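Local coordinates for protein gamma-glutamyltranspeptidase (Klebsiella pneumoniae subsp. pneumoniae, PDB 5HFT) that catalyses the conversion of oxamate to oxalate in the uric acid degradation pathway, at residues I93-S98 / H254-P259; Q122-V127 / L242-T247; A170-A175 / E198-G203; L47-E52 / A152-D157; T126-V131 / D224-G229. One frame throughout, in Å; residues are numbered along the deposited sequence.

Contacts 2 and 5 are fully buried and lie next to each other: both start from the chain leading into helix 130-144, share Thr126 and Val127, and rely on apolar packing, to which contact 5 adds a tyrosine-to-carbonyl bond. Contact 1 is partly buried and joins this interior at His254, which packs on Val127 and on Tyr227; it works through backbone bonds and charged side chains beside strand 93-97. Contacts 3 and 4 are only partly buried and touch none of the others. Contact 3 presses alanines against prolines without a hydrogen bond, whereas contact 4 ties two helical regions together with a salt bridge over an aliphatic floor.

Contact 1: residues I93-S98 / H254-P259; sequences IAIDAS and HRARRP
With CG of Asp96 trans to its own N (chi1 -180°) and the Arg257 chain extended from CG to NE, the two side chains run alongside each other, pointing the same way. Their planes stand at 90°, and OD2 of Asp96 sits at the guanidinium edge, a long salt bridge of 3.6 Å to Arg257 NH1. That nitrogen also gives a weak hydrogen bond to Ser98 OG, 3.0 Å away, while OG in turn donates to Asp96 OD1 at 2.8 Å, on the syn side. Arg258 takes a different course: bends at chi2 and chi3 fold it back until Ile93 CG2 lies over one face of its guanidinium, 3.4 Å from NH2, and Glu136 pairs with NH1 beyond. Between the side chains the backbones meet in two bonds, Asp96 N to Arg257 O at 3.1 Å and Arg257 N to Asp96 O at 2.9 Å. Beside these bonds Ala256 CB packs on Ile95 CG2 at 3.8 Å. Ile93, Ile95 and Ala97 bond to strand 80-86 on the other edge. The result is a single antiparallel bridge, a hydrogen-bonded pair, that lays the 254-259 loop along the edge of strand 93-97 facing away from its hairpin partner.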
# COMPACT_ATOMS: atom_id res chain seq x y z
N ILE A 93 5.81 -10.13 -10.75
CA ILE A 93 6.91 -9.17 -10.59
C ILE A 93 6.63 -8.31 -9.38
O ILE A 93 5.55 -7.71 -9.27
CB ILE A 93 7.09 -8.30 -11.84
CG1 ILE A 93 7.26 -9.16 -13.09
CG2 ILE A 93 8.26 -7.34 -11.64
CD1 ILE A 93 7.03 -8.39 -14.37
N ALA A 94 7.61 -8.24 -8.48
CA ALA A 94 7.51 -7.48 -7.24
C ALA A 94 8.37 -6.23 -7.31
O ALA A 94 9.43 -6.21 -7.94
CB ALA A 94 7.90 -8.34 -6.05
N ILE A 95 7.89 -5.16 -6.67
CA ILE A 95 8.59 -3.88 -6.62
C ILE A 95 8.59 -3.44 -5.16
O ILE A 95 7.53 -3.13 -4.60
CB ILE A 95 7.93 -2.81 -7.49
CG1 ILE A 95 7.78 -3.28 -8.93
CG2 ILE A 95 8.75 -1.54 -7.44
CD1 ILE A 95 7.26 -2.20 -9.84
N ASP A 96 9.76 -3.44 -4.54
CA ASP A 96 9.91 -2.90 -3.19
C ASP A 96 10.36 -1.46 -3.38
O ASP A 96 11.54 -1.18 -3.61
CB ASP A 96 10.93 -3.70 -2.39
CG ASP A 96 11.11 -3.16 -0.98
OD1 ASP A 96 10.65 -2.04 -0.71
OD2 ASP A 96 11.77 -3.83 -0.15
N ALA A 97 9.44 -0.52 -3.28
CA ALA A 97 9.80 0.87 -3.50
C ALA A 97 9.91 1.61 -2.17
O ALA A 97 9.26 2.63 -1.96
CB ALA A 97 8.80 1.53 -4.44
N SER A 98 10.70 1.09 -1.23
CA SER A 98 10.86 1.72 0.07
C SER A 98 12.28 2.25 0.22
O SER A 98 13.26 1.59 -0.15
CB SER A 98 10.51 0.75 1.20
OG SER A 98 11.45 -0.29 1.33
N HIS A 254 19.08 6.19 -5.27
CA HIS A 254 17.99 5.34 -4.82
C HIS A 254 17.18 4.80 -5.99
O HIS A 254 16.70 5.57 -6.83
CB HIS A 254 17.07 6.09 -3.85
CG HIS A 254 15.89 5.28 -3.43
ND1 HIS A 254 14.68 5.32 -4.09
CD2 HIS A 254 15.74 4.38 -2.43
CE1 HIS A 254 13.84 4.49 -3.51
NE2 HIS A 254 14.46 3.90 -2.50
N ARG A 255 17.00 3.49 -6.02
CA ARG A 255 16.14 2.83 -7.00
C ARG A 255 15.15 1.93 -6.28
O ARG A 255 15.42 1.41 -5.19
CB ARG A 255 16.96 1.99 -8.03
CG ARG A 255 17.67 2.80 -9.13
CD ARG A 255 16.72 3.06 -10.33
NE ARG A 255 17.21 4.15 -11.20
CZ ARG A 255 16.46 4.77 -12.11
NH1 ARG A 255 15.19 4.43 -12.27
NH2 ARG A 255 16.96 5.75 -12.85
N ALA A 256 13.97 1.77 -6.86
CA ALA A 256 13.09 0.71 -6.37
C ALA A 256 13.77 -0.64 -6.56
O ALA A 256 14.35 -0.91 -7.61
CB ALA A 256 11.74 0.73 -7.09
N ARG A 257 13.67 -1.49 -5.54
CA ARG A 257 14.20 -2.84 -5.57
C ARG A 257 13.23 -3.78 -6.29
O ARG A 257 12.07 -3.44 -6.54
CB ARG A 257 14.44 -3.35 -4.16
CG ARG A 257 15.49 -2.56 -3.41
CD ARG A 257 15.22 -2.55 -1.91
NE ARG A 257 15.80 -1.35 -1.31
CZ ARG A 257 15.25 -0.68 -0.30
NH1 ARG A 257 14.11 -1.10 0.23
NH2 ARG A 257 15.85 0.41 0.18
N ARG A 258 13.73 -4.94 -6.69
CA ARG A 258 12.89 -5.96 -7.33
C ARG A 258 13.16 -7.32 -6.73
O ARG A 258 13.73 -8.20 -7.39
CB ARG A 258 13.12 -5.99 -8.84
CG ARG A 258 12.81 -4.66 -9.50
CD ARG A 258 11.44 -4.71 -10.12
NE ARG A 258 11.34 -5.90 -10.94
CZ ARG A 258 11.48 -5.90 -12.26
NH1 ARG A 258 11.74 -4.76 -12.90
NH2 ARG A 258 11.38 -7.05 -12.92
N PRO A 259 12.73 -7.56 -5.50
CA PRO A 259 12.90 -8.88 -4.90
C PRO A 259 11.93 -9.85 -5.52
O PRO A 259 11.00 -9.49 -6.25
CB PRO A 259 12.56 -8.66 -3.43
CG PRO A 259 11.61 -7.56 -3.45
CD PRO A 259 12.04 -6.64 -4.57

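Contact 2: residues Q122-V127 / L242-T247; sequences QAALTV and LGMPIT
The flat peptide joining Ala124 to Leu125 is approached from several directions: the Pro245 ring lies off one side of it, with CD 4.0 Å from Ala124 O, and Ile246 CD1 is displaced to the other side, 3.4 Å from the same oxygen. Met244 SD comes in between the two, 3.6 Å from Ala124 CB. The Pro245 ring itself meets Leu125 through its CG, which rests 3.7 Å from Leu125 CB, and it also packs on Tyr110. No ring stacks here and no hydrogen bond crosses; the fit is one of shape.

More of Ile246 than of its neighbours is covered by residues 122-127. Its CG1 stands beside the backbone N and opposite the carbonyl carbon (chi1 -54°), and the extended second torsion (chi2 -175°) carries CD1 on to the oxygens of both Ala124 and Thr126, with Thr126 O at 3.7 Å. The other branch, CG2, turns to Val127 and meets its CG2 at 4.3 Å. Met239 of helix 230-242 backs both Met244 and Ile246. Thr126 O also accepts a hydrogen bond from an aromatic side chain of the other protein chain, which packs on Ala124 and Leu125 as well, so the contact forms part of the subunit interface.

Each backbone is set by its own turn: Ala124 is the centre of an inverse gamma turn, while the partner leaves helix 230-242 through a Schellman motif at Gly243 and enters helix 248-252 at the N-cap Thr247. This is a short linker between two consecutive helices, packed against a turn that leads to helix 130-144.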
# COMPACT_ATOMS: atom_id res chain seq x y z
N GLN A 122 13.78 14.73 12.82
CA GLN A 122 14.61 13.56 13.08
C GLN A 122 13.87 12.25 12.85
O GLN A 122 14.51 11.19 12.76
CB GLN A 122 15.14 13.61 14.52
N ALA A 123 12.54 12.27 12.80
CA ALA A 123 11.81 11.05 12.51
C ALA A 123 11.70 10.80 11.02
O ALA A 123 11.43 9.67 10.62
CB ALA A 123 10.41 11.12 13.12
N ALA A 124 11.89 11.84 10.22
CA ALA A 124 11.83 11.78 8.77
C ALA A 124 13.20 11.41 8.19
O ALA A 124 13.77 12.13 7.37
CB ALA A 124 11.35 13.12 8.21
N LEU A 125 13.69 10.24 8.63
CA LEU A 125 15.07 9.80 8.42
C LEU A 125 15.27 8.83 7.24
O LEU A 125 16.41 8.71 6.77
CB LEU A 125 15.61 9.15 9.70
CG LEU A 125 15.25 7.68 10.02
CD1 LEU A 125 15.94 7.21 11.28
CD2 LEU A 125 13.73 7.46 10.12
N THR A 126 14.23 8.14 6.75
CA THR A 126 14.39 7.28 5.57
C THR A 126 13.83 7.94 4.33
O THR A 126 12.94 8.80 4.40
CB THR A 126 13.71 5.92 5.73
OG1 THR A 126 12.29 6.10 5.74
CG2 THR A 126 14.15 5.20 7.00
N VAL A 127 14.37 7.54 3.18
CA VAL A 127 13.99 8.07 1.87
C VAL A 127 12.58 7.61 1.48
O VAL A 127 12.07 6.59 1.96
CB VAL A 127 15.04 7.62 0.84
CG1 VAL A 127 14.65 7.98 -0.61
CG2 VAL A 127 16.40 8.18 1.18
N LEU A 242 15.69 22.08 7.19
CA LEU A 242 14.89 21.44 8.23
C LEU A 242 15.73 20.69 9.26
O LEU A 242 15.25 20.45 10.38
CB LEU A 242 13.89 20.45 7.60
CG LEU A 242 12.61 21.02 6.97
CD1 LEU A 242 11.66 19.92 6.57
CD2 LEU A 242 11.90 22.04 7.84
N GLY A 243 16.95 20.31 8.91
CA GLY A 243 17.71 19.44 9.77
C GLY A 243 17.38 17.98 9.60
O GLY A 243 17.45 17.21 10.56
N MET A 244 17.02 17.60 8.45
CA MET A 244 16.67 16.21 8.22
C MET A 244 17.91 15.40 7.85
O MET A 244 18.75 15.87 7.07
CB MET A 244 15.64 16.11 7.10
CG MET A 244 14.18 16.04 7.53
SD MET A 244 13.19 15.42 6.14
CE MET A 244 13.02 16.92 5.20
N PRO A 245 18.06 14.18 8.38
CA PRO A 245 19.28 13.40 8.13
C PRO A 245 19.35 12.78 6.74
O PRO A 245 19.73 11.61 6.62
CB PRO A 245 19.21 12.32 9.22
CG PRO A 245 17.77 12.11 9.43
CD PRO A 245 17.09 13.42 9.20
N ILE A 246 18.98 13.51 5.70
CA ILE A 246 18.92 13.00 4.33
C ILE A 246 19.65 13.97 3.41
O ILE A 246 19.58 15.18 3.60
CB ILE A 246 17.46 12.79 3.86
CG1 ILE A 246 16.68 11.93 4.84
CG2 ILE A 246 17.39 12.17 2.44
CD1 ILE A 246 15.29 11.61 4.35
N THR A 247 20.36 13.43 2.42
CA THR A 247 21.13 14.23 1.48
C THR A 247 20.64 14.03 0.06
O THR A 247 19.88 13.10 -0.23
CB THR A 247 22.63 13.90 1.55
OG1 THR A 247 22.81 12.49 1.32
CG2 THR A 247 23.22 14.29 2.89

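Contact 3: residues A170-A175 / E198-G203; sequences ASQAHA and EAPRPG
Carbon-to-carbon packing is the first kind of meeting, and Ala173 is at its centre: its CB lies 3.6 Å from Pro202 CG, with Pro202 CD just behind. One helical turn earlier the same proline leans on Ala170, where the two CB atoms are 4.4 Å apart and Pro202 CB also faces Ala170 CA. The Pro202 ring therefore spans the step from Ala170 to Ala173 along the side of helix 170-178.

The second kind of meeting sets a methyl group against a carbonyl oxygen, once in each direction. Ala173 CB comes within 3.3 Å of Pro200 O, and Ala199 CB lies 3.6 Å from Ala173 O. Ala199 continues along the helix to Thr176 and Ala177, so the loop follows the helix for more than one turn.

Looser is the amide-to-ring touch of Gln172, whose long chain is stretched out (chi2 179°) so that NE2 ends 4.5 Å from Pro200 CG; the side chain also packs on Pro72 and His73.

Hydrogen bonds belong to each side separately. Within the helix, His174 N bonds to Ala170 O at 2.7 Å, and Ala175 N does the same to Ser171 O. On the loop side Gly203 bonds through its backbone to Val168, next to the small sheet of strands 166-167 and 205-206.

Residues 199-202 run in a polyproline II-like conformation, and the two prolines have no N-H to give. The join between helix 170-178 and the approach to strand 205-206 therefore rests on apolar packing and on methyls set against carbonyl oxygens, with no hydrogen bond to fix its direction.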
# COMPACT_ATOMS: atom_id res chain seq x y z
N ALA A 170 -13.97 12.48 5.98
CA ALA A 170 -14.15 12.55 7.41
C ALA A 170 -12.93 12.00 8.14
O ALA A 170 -12.56 12.51 9.21
CB ALA A 170 -15.41 11.80 7.83
N SER A 171 -12.28 10.98 7.58
CA SER A 171 -11.12 10.43 8.29
C SER A 171 -9.93 11.38 8.22
O SER A 171 -9.15 11.45 9.18
CB SER A 171 -10.75 9.05 7.75
OG SER A 171 -10.38 9.11 6.39
N GLN A 172 -9.79 12.15 7.13
CA GLN A 172 -8.79 13.21 7.09
C GLN A 172 -9.07 14.28 8.12
O GLN A 172 -8.15 14.80 8.76
CB GLN A 172 -8.73 13.86 5.71
CG GLN A 172 -7.88 15.09 5.69
CD GLN A 172 -7.79 15.72 4.33
OE1 GLN A 172 -8.23 15.13 3.33
NE2 GLN A 172 -7.24 16.93 4.26
N ALA A 173 -10.34 14.67 8.27
CA ALA A 173 -10.71 15.61 9.33
C ALA A 173 -10.44 15.01 10.71
O ALA A 173 -9.86 15.67 11.58
CB ALA A 173 -12.17 16.02 9.18
N HIS A 174 -10.83 13.75 10.92
CA HIS A 174 -10.66 13.12 12.22
C HIS A 174 -9.18 12.96 12.56
O HIS A 174 -8.73 13.36 13.64
CB HIS A 174 -11.37 11.76 12.25
CG HIS A 174 -11.29 11.05 13.57
ND1 HIS A 174 -10.44 9.99 13.80
CD2 HIS A 174 -11.95 11.25 14.74
CE1 HIS A 174 -10.59 9.56 15.04
NE2 HIS A 174 -11.50 10.31 15.63
N ALA A 175 -8.41 12.37 11.64
CA ALA A 175 -6.98 12.21 11.88
C ALA A 175 -6.31 13.53 12.22
O ALA A 175 -5.49 13.60 13.14
CB ALA A 175 -6.31 11.57 10.66
N GLU A 198 -7.62 25.04 12.71
CA GLU A 198 -8.22 23.80 13.19
C GLU A 198 -8.27 22.79 12.06
O GLU A 198 -7.80 23.06 10.95
CB GLU A 198 -9.62 24.03 13.75
CG GLU A 198 -10.46 24.93 12.91
CD GLU A 198 -11.62 25.47 13.69
OE1 GLU A 198 -11.49 25.58 14.93
OE2 GLU A 198 -12.65 25.78 13.05
N ALA A 199 -8.80 21.61 12.37
CA ALA A 199 -9.01 20.57 11.36
C ALA A 199 -10.11 20.99 10.38
O ALA A 199 -11.16 21.50 10.79
CB ALA A 199 -9.39 19.24 12.00
N PRO A 200 -9.92 20.74 9.08
CA PRO A 200 -10.92 21.18 8.09
C PRO A 200 -12.22 20.41 8.26
O PRO A 200 -12.23 19.27 8.74
CB PRO A 200 -10.27 20.88 6.74
CG PRO A 200 -9.23 19.84 7.05
CD PRO A 200 -8.76 20.09 8.44
N ARG A 201 -13.31 21.03 7.89
CA ARG A 201 -14.63 20.44 8.09
C ARG A 201 -14.87 19.35 7.05
O ARG A 201 -14.55 19.54 5.87
CB ARG A 201 -15.73 21.50 8.02
N PRO A 202 -15.36 18.18 7.45
CA PRO A 202 -15.73 17.16 6.47
C PRO A 202 -16.72 17.71 5.45
O PRO A 202 -17.59 18.52 5.78
CB PRO A 202 -16.36 16.06 7.34
CG PRO A 202 -15.72 16.25 8.71
CD PRO A 202 -15.54 17.73 8.85
N GLY A 203 -16.56 17.32 4.19
CA GLY A 203 -17.44 17.82 3.16
C GLY A 203 -17.07 19.17 2.57
O GLY A 203 -17.74 19.61 1.62

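Contact 4: residues L47-E52 / A152-D157; sequences LAILRE and ARLLAD
Arg153 grips Glu52 side-on through NE and NH2, a bidentate salt bridge that joins the end of helix 40-51 to helix 151-154. NE donates to Glu52 OE1 at 2.8 Å, somewhat tilted from the guanidinium plane, and NH2 donates to OE2 at 2.6 Å, lying in it. Both oxygens use their syn lone pairs, and the two flat groups are nearly coplanar, 25° apart, so the pair of bonds fixes the rotation of the carboxylate.

One face of the guanidinium rests on Ile49: its CD1 stands 3.9 Å above the plane, over the centre. This methyl serves both halves of the contact, for it also packs 4.1 Å from Leu154 CD2. Arg153 reaches across by a bend at its second torsion (chi2 59°), while Glu52 comes from the opposite direction with its chain extended beyond CG.

Further out, Ile49 is backed by Ala62 of helix 56-70 and by Leu149, and Leu154 lies on Glu58, so helix 56-70 backs both aliphatic side chains. Glu52 is the first residue past its helix, where the helix end would probably make a negative charge less welcome; the arginine plausibly offsets this. Asp157 extends the network: OD2 accepts from Ser45 OG, back on helix 40-51, and OD1 faces Arg153 NH1 in a long ion pair of 3.8 Å.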
# COMPACT_ATOMS: atom_id res chain seq x y z
N LEU A 47 -9.67 4.02 -13.47
CA LEU A 47 -10.62 3.56 -14.48
C LEU A 47 -10.55 4.37 -15.76
O LEU A 47 -10.68 3.82 -16.85
CB LEU A 47 -12.04 3.60 -13.94
CG LEU A 47 -12.95 2.73 -14.77
CD1 LEU A 47 -12.53 1.29 -14.54
CD2 LEU A 47 -14.40 2.98 -14.38
N ALA A 48 -10.34 5.68 -15.64
CA ALA A 48 -10.28 6.50 -16.85
C ALA A 48 -9.11 6.07 -17.73
O ALA A 48 -9.29 5.84 -18.94
CB ALA A 48 -10.18 7.99 -16.49
N ILE A 49 -7.94 5.86 -17.13
CA ILE A 49 -6.75 5.47 -17.89
C ILE A 49 -7.01 4.19 -18.67
O ILE A 49 -6.59 4.05 -19.84
CB ILE A 49 -5.55 5.33 -16.94
CG1 ILE A 49 -5.18 6.69 -16.35
CG2 ILE A 49 -4.32 4.69 -17.65
CD1 ILE A 49 -4.94 7.75 -17.39
N LEU A 50 -7.66 3.23 -18.04
CA LEU A 50 -8.05 2.02 -18.74
C LEU A 50 -8.91 2.34 -19.96
O LEU A 50 -8.56 1.99 -21.10
CB LEU A 50 -8.80 1.11 -17.78
CG LEU A 50 -7.93 0.55 -16.67
CD1 LEU A 50 -8.74 -0.41 -15.83
CD2 LEU A 50 -6.71 -0.13 -17.26
N ARG A 51 -10.03 3.04 -19.75
CA ARG A 51 -10.91 3.41 -20.84
C ARG A 51 -10.21 4.24 -21.92
O ARG A 51 -10.72 4.35 -23.04
CB ARG A 51 -12.09 4.22 -20.32
CG ARG A 51 -13.17 3.46 -19.58
CD ARG A 51 -14.41 4.30 -19.69
NE ARG A 51 -15.60 3.71 -19.10
CZ ARG A 51 -16.55 3.11 -19.79
NH1 ARG A 51 -16.43 2.98 -21.10
NH2 ARG A 51 -17.62 2.63 -19.17
N GLU A 52 -9.07 4.84 -21.61
CA GLU A 52 -8.34 5.63 -22.58
C GLU A 52 -7.28 4.80 -23.28
O GLU A 52 -6.39 5.37 -23.92
CB GLU A 52 -7.67 6.84 -21.91
CG GLU A 52 -8.60 7.97 -21.44
CD GLU A 52 -7.87 9.08 -20.66
OE1 GLU A 52 -6.78 9.54 -21.08
OE2 GLU A 52 -8.39 9.47 -19.59
N ALA A 152 2.25 13.21 -18.21
CA ALA A 152 1.37 14.34 -17.94
C ALA A 152 -0.10 13.94 -17.93
O ALA A 152 -0.93 14.62 -17.33
CB ALA A 152 1.60 15.46 -18.96
N ARG A 153 -0.43 12.86 -18.63
CA ARG A 153 -1.77 12.31 -18.56
C ARG A 153 -1.99 11.52 -17.27
O ARG A 153 -3.05 11.66 -16.63
CB ARG A 153 -2.03 11.42 -19.78
CG ARG A 153 -3.41 10.81 -19.79
CD ARG A 153 -4.46 11.90 -19.79
NE ARG A 153 -5.75 11.40 -19.33
CZ ARG A 153 -6.15 11.43 -18.06
NH1 ARG A 153 -5.35 11.93 -17.13
NH2 ARG A 153 -7.34 10.96 -17.70
N LEU A 154 -0.99 10.73 -16.83
CA LEU A 154 -1.18 9.91 -15.64
C LEU A 154 -1.38 10.74 -14.37
O LEU A 154 -2.04 10.28 -13.43
CB LEU A 154 0.01 8.98 -15.46
CG LEU A 154 0.37 8.09 -16.65
CD1 LEU A 154 1.45 7.11 -16.22
CD2 LEU A 154 -0.84 7.34 -17.21
N LEU A 155 -0.81 11.95 -14.30
CA LEU A 155 -0.94 12.82 -13.13
C LEU A 155 -2.02 13.87 -13.28
O LEU A 155 -2.23 14.64 -12.34
CB LEU A 155 0.38 13.54 -12.84
CG LEU A 155 1.59 12.64 -12.72
CD1 LEU A 155 2.81 13.55 -12.61
CD2 LEU A 155 1.42 11.73 -11.53
N ALA A 156 -2.70 13.92 -14.42
CA ALA A 156 -3.64 15.01 -14.67
C ALA A 156 -4.68 15.12 -13.56
O ALA A 156 -4.90 16.21 -13.02
CB ALA A 156 -4.29 14.82 -16.04
N ASP A 157 -5.35 14.02 -13.22
CA ASP A 157 -6.37 14.10 -12.18
C ASP A 157 -5.76 14.52 -10.85
O ASP A 157 -6.33 15.36 -10.14
CB ASP A 157 -7.09 12.78 -12.00
CG ASP A 157 -7.77 12.30 -13.24
OD1 ASP A 157 -7.61 12.94 -14.30
OD2 ASP A 157 -8.48 11.29 -13.14

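Contact 5: residues T126-V131 / D224-G229; sequences TVAGTV and DSFYRG
Tyr227 OH has two backbone partners: it donates to the carbonyl oxygen of Ala128 and accepts from Ser132 N, at the start of helix 130-144. The modelled distance from Tyr227 OH to Ala128 O, 2.5 Å, is too short to be taken literally. Around the same ring the valines come in at the edge, Val131 CB 3.8 Å from CE1 of Tyr227 and Val127 CG1 4.1 Å from its CE2.

Phe226 takes the other branches of Val131. Its CG stands trans to the backbone N (chi1 -174°), which brings the ring beneath Val131 CG2; that methyl makes a CH-pi contact over the face, 4.0 Å from the centroid of the Phe226 ring. Val131 CG1 meets Phe226 CB at 3.8 Å, and Ala128 CB lies near the far end of the ring, at CZ. Phe226 also packs on Leu231 and Leu235 of helix 230-242 and on Leu218 of helix 209-221, while Tyr227 meets the His254 ring.

Consecutive aromatics of the short helix 225-228 thus work together, Tyr227 through hydroxyl and ring edge, Phe226 through its face, with Phe226 CD1 over the Tyr227 ring. They pack this helix, buried, against the loop entering helix 130-144 and its first turn.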
# COMPACT_ATOMS: atom_id res chain seq x y z
N THR A 126 14.23 8.14 6.75
CA THR A 126 14.39 7.28 5.57
C THR A 126 13.83 7.94 4.33
O THR A 126 12.94 8.80 4.40
CB THR A 126 13.71 5.92 5.73
OG1 THR A 126 12.29 6.10 5.74
CG2 THR A 126 14.15 5.20 7.00
N VAL A 127 14.37 7.54 3.18
CA VAL A 127 13.99 8.07 1.87
C VAL A 127 12.58 7.61 1.48
O VAL A 127 12.07 6.59 1.96
CB VAL A 127 15.04 7.62 0.84
CG1 VAL A 127 14.65 7.98 -0.61
CG2 VAL A 127 16.40 8.18 1.18
N ALA A 128 11.91 8.41 0.64
CA ALA A 128 10.55 8.14 0.20
C ALA A 128 10.56 7.40 -1.13
O ALA A 128 11.09 7.90 -2.13
CB ALA A 128 9.78 9.45 0.09
N GLY A 129 9.94 6.22 -1.17
CA GLY A 129 10.11 5.35 -2.32
C GLY A 129 9.06 5.28 -3.41
O GLY A 129 9.41 4.96 -4.55
N THR A 130 7.77 5.56 -3.11
CA THR A 130 6.70 5.29 -4.06
C THR A 130 7.03 5.79 -5.45
O THR A 130 6.84 5.08 -6.44
CB THR A 130 5.36 5.93 -3.66
OG1 THR A 130 5.54 7.22 -3.04
CG2 THR A 130 4.53 5.01 -2.83
N VAL A 131 7.52 7.02 -5.54
CA VAL A 131 7.71 7.61 -6.85
C VAL A 131 8.67 6.77 -7.66
O VAL A 131 8.48 6.56 -8.86
CB VAL A 131 8.18 9.07 -6.73
CG1 VAL A 131 8.33 9.71 -8.11
CG2 VAL A 131 7.18 9.84 -5.89
N ASP A 224 11.18 10.59 -12.45
CA ASP A 224 12.46 10.35 -11.79
C ASP A 224 13.13 11.64 -11.34
O ASP A 224 14.05 11.58 -10.51
CB ASP A 224 13.38 9.52 -12.69
CG ASP A 224 14.35 8.67 -11.87
OD1 ASP A 224 13.87 7.96 -10.95
OD2 ASP A 224 15.57 8.70 -12.15
N SER A 225 12.68 12.80 -11.83
CA SER A 225 13.23 14.06 -11.35
C SER A 225 13.07 14.23 -9.85
O SER A 225 13.77 15.04 -9.24
CB SER A 225 12.59 15.23 -12.09
OG SER A 225 11.27 15.47 -11.64
N PHE A 226 12.18 13.46 -9.24
CA PHE A 226 12.03 13.44 -7.78
C PHE A 226 13.34 13.07 -7.09
O PHE A 226 13.62 13.56 -6.00
CB PHE A 226 10.90 12.48 -7.43
CG PHE A 226 10.51 12.44 -5.97
CD1 PHE A 226 11.25 11.71 -5.05
CD2 PHE A 226 9.34 13.04 -5.54
CE1 PHE A 226 10.87 11.61 -3.73
CE2 PHE A 226 8.96 12.96 -4.21
CZ PHE A 226 9.73 12.24 -3.31
N TYR A 227 14.14 12.21 -7.72
CA TYR A 227 15.42 11.80 -7.14
C TYR A 227 16.64 12.31 -7.89
O TYR A 227 17.72 12.34 -7.31
CB TYR A 227 15.51 10.26 -7.06
CG TYR A 227 14.32 9.61 -6.40
CD1 TYR A 227 13.12 9.43 -7.09
CD2 TYR A 227 14.39 9.16 -5.08
CE1 TYR A 227 12.01 8.84 -6.49
CE2 TYR A 227 13.29 8.56 -4.47
CZ TYR A 227 12.10 8.41 -5.18
OH TYR A 227 11.01 7.82 -4.59
N ARG A 228 16.47 12.74 -9.15
CA ARG A 228 17.60 13.07 -10.03
C ARG A 228 17.35 14.30 -10.90
O ARG A 228 18.07 14.50 -11.89
CB ARG A 228 17.94 11.87 -10.93
CG ARG A 228 18.65 10.75 -10.18
CD ARG A 228 18.38 9.34 -10.71
NE ARG A 228 18.51 8.41 -9.60
CZ ARG A 228 17.57 7.58 -9.18
NH1 ARG A 228 16.41 7.51 -9.82
NH2 ARG A 228 17.80 6.81 -8.13
N GLY A 229 16.37 15.14 -10.57
CA GLY A 229 16.08 16.33 -11.34
C GLY A 229 15.88 17.55 -10.47
O GLY A 229 16.31 17.58 -9.30